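Local coordinates for protein HupZ (Streptococcus sp. 'group A', PDB 5ESC) that degrades heme as an enzyme of Group A streptococcus, working as a split-barrel dimer related to pyridoxamine 5'-phosphate oxidases, at the interface of chains A and B. Numbering follows the deposited sequence. Chains: chain A/B, HupZ.

The interface of chains A and B. Residues chain A 25-28; chain B 62-63, 76, 78.
B:Glu63 reaches across the dimer interface and lays its carboxylate against the chain A segment A:Gln25 to A:Ile28. B:Glu63 OE2 lies 3.0 Å from the carbonyl O of A:Pro26 and 3.1 Å from the side-chain OE1 of A:Gln25. The first pair can hydrogen-bond only if the carboxylate carries a proton, which is not seen; otherwise it is a clash of acceptors. As modelled the second also pairs two acceptors; a flipped A:Gln25 amide, turning its NH2 to B:Glu63, may be the better reading.

Water supplies a clearer link: water 1 sits 2.7 Å from B:Glu63 OE2 and 3.0 Å from A:Asn27 OD1. Within chain B, B:Arg76 NH1 forms a salt bridge and hydrogen bond to B:Glu63 OE1 at 2.8 Å; OE1 lies close to the guanidinium plane, whereas NH1 comes to it from above the carboxylate plane. This bond helps fix the carboxylate and probably tempers its charge. A:Asn27 OD1 rests over one guanidinium face, toward its rim, 3.3 Å from B:Arg76 NH1, with amide and guanidinium planes 66° apart.

Apolar packing is lighter. A:Ile28 and B:Arg76 run past each other in opposite directions, CG2 of the isoleucine lying 3.7 Å from CD of the arginine; the arginine chain then bends at chi3 (51°), which brings the guanidinium against A:Asn27 OD1 and beside B:Glu63.

Strand 26-31 of chain A thus faces strands 61-68 and 73-84 of chain B, and the split-barrel dimer's two-fold axis repeats the patch with chains exchanged.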
ATOM      1  N   GLN A  25      14.196   1.601   2.923  1.00 19.86           N
ATOM      2  CA  GLN A  25      13.089   2.515   2.692  1.00 20.58           C
ATOM      3  C   GLN A  25      11.849   1.824   2.034  1.00 20.94           C
ATOM      4  O   GLN A  25      11.935   1.335   0.927  1.00 20.57           O
ATOM      5  CB  GLN A  25      13.564   3.663   1.814  1.00 21.91           C
ATOM      6  CG  GLN A  25      12.473   4.684   1.402  1.00 27.77           C
ATOM      7  CD  GLN A  25      11.737   5.421   2.552  1.00 34.84           C
ATOM      8  OE1 GLN A  25      10.520   5.732   2.449  1.00 35.56           O
ATOM      9  NE2 GLN A  25      12.470   5.724   3.636  1.00 33.75           N
ATOM     10  N   PRO A  26      10.683   1.842   2.691  1.00 20.84           N
ATOM     11  CA  PRO A  26       9.481   1.220   2.092  1.00 19.82           C
ATOM     12  C   PRO A  26       9.016   2.015   0.898  1.00 19.93           C
ATOM     13  O   PRO A  26       9.151   3.243   0.891  1.00 19.20           O
ATOM     14  CB  PRO A  26       8.459   1.329   3.229  1.00 19.89           C
ATOM     15  CG  PRO A  26       8.832   2.606   3.896  1.00 21.01           C
ATOM     16  CD  PRO A  26      10.344   2.618   3.877  1.00 21.25           C
ATOM     17  N   ASN A  27       8.467   1.345  -0.130  1.00 18.68           N
ATOM     18  CA  ASN A  27       7.824   2.017  -1.284  1.00 18.07           C
ATOM     19  C   ASN A  27       6.397   1.416  -1.472  1.00 18.58           C
ATOM     20  O   ASN A  27       6.115   0.265  -1.117  1.00 17.63           O
ATOM     21  CB  ASN A  27       8.619   1.833  -2.557  1.00 18.39           C
ATOM     22  CG  ASN A  27       7.981   2.514  -3.791  1.00 22.43           C
ATOM     23  OD1 ASN A  27       8.012   3.721  -3.874  1.00 22.47           O
ATOM     24  ND2 ASN A  27       7.363   1.724  -4.735  1.00 20.65           N
ATOM     25  N   ILE A  28       5.491   2.238  -1.954  1.00 17.41           N
ATOM     26  CA  ILE A  28       4.157   1.864  -2.145  1.00 17.92           C
ATOM     27  C   ILE A  28       3.690   2.378  -3.496  1.00 20.13           C
ATOM     28  O   ILE A  28       4.060   3.499  -3.876  1.00 19.59           O
ATOM     29  CB  ILE A  28       3.254   2.386  -0.969  1.00 19.25           C
ATOM     30  CG1 ILE A  28       1.933   1.637  -1.050  1.00 23.02           C
ATOM     31  CG2 ILE A  28       3.080   3.918  -0.970  1.00 21.20           C
ATOM     32  CD1 ILE A  28       1.055   1.820   0.183  1.00 27.46           C
TER
ATOM     33  N   ILE B  62       7.880   5.759   6.729  1.00 14.20           N
ATOM     34  CA  ILE B  62       6.537   5.539   6.237  1.00 14.21           C
ATOM     35  C   ILE B  62       6.317   6.111   4.880  1.00 15.06           C
ATOM     36  O   ILE B  62       6.906   7.140   4.572  1.00 17.05           O
ATOM     37  CB  ILE B  62       5.524   6.106   7.246  1.00 13.21           C
ATOM     38  CG1 ILE B  62       4.142   5.496   7.038  1.00 15.56           C
ATOM     39  CG2 ILE B  62       5.589   7.613   7.241  1.00 14.22           C
ATOM     40  CD1 ILE B  62       3.209   5.624   8.188  1.00 17.22           C
ATOM     41  N   GLU B  63       5.428   5.494   4.089  1.00 15.52           N
ATOM     42  CA  GLU B  63       4.915   6.066   2.834  1.00 14.87           C
ATOM     43  C   GLU B  63       3.417   5.760   2.837  1.00 14.10           C
ATOM     44  O   GLU B  63       3.021   4.718   3.329  1.00 13.09           O
ATOM     45  CB  GLU B  63       5.593   5.539   1.595  1.00 16.26           C
ATOM     46  CG  GLU B  63       7.065   5.763   1.501  1.00 22.67           C
ATOM     47  CD  GLU B  63       7.609   5.708   0.046  1.00 26.95           C
ATOM     48  OE1 GLU B  63       6.876   5.288  -0.905  1.00 25.45           O
ATOM     49  OE2 GLU B  63       8.794   6.087  -0.091  1.00 29.94           O
ATOM     50  N   ARG B  76       1.526   9.766  -3.510  1.00 18.96           N
ATOM     51  CA  ARG B  76       2.297   9.060  -2.498  0.50 20.28           C
ATOM     52  C   ARG B  76       2.956  10.128  -1.602  1.00 19.74           C
ATOM     53  O   ARG B  76       3.569  11.093  -2.111  1.00 19.54           O
ATOM     54  CB  ARG B  76       3.363   8.205  -3.193  0.50 21.57           C
ATOM     55  CG  ARG B  76       4.183   7.300  -2.295  0.50 23.97           C
ATOM     56  CD  ARG B  76       4.943   6.261  -3.122  0.50 24.72           C
ATOM     57  NE  ARG B  76       5.717   6.799  -4.228  0.50 25.91           N
ATOM     58  CZ  ARG B  76       7.011   7.104  -4.175  0.50 23.77           C
ATOM     59  NH1 ARG B  76       7.695   6.934  -3.068  0.50 22.16           N
ATOM     60  NH2 ARG B  76       7.616   7.604  -5.237  0.50 24.33           N
ATOM     61  N   VAL B  78       5.612  10.739   1.443  1.00 18.60           N
ATOM     62  CA  VAL B  78       6.725  10.114   2.130  1.00 19.52           C
ATOM     63  C   VAL B  78       7.147  10.928   3.350  1.00 20.51           C
ATOM     64  O   VAL B  78       7.327  12.139   3.270  1.00 20.38           O
ATOM     65  CB  VAL B  78       7.989   9.926   1.195  1.00 20.00           C
ATOM     66  CG1 VAL B  78       9.147   9.295   1.968  1.00 24.54           C
ATOM     67  CG2 VAL B  78       7.673   9.112  -0.054  1.00 22.47           C
TER
HETATM   68  O   HOH W   1      10.160   4.872  -2.096  1.00 33.17           O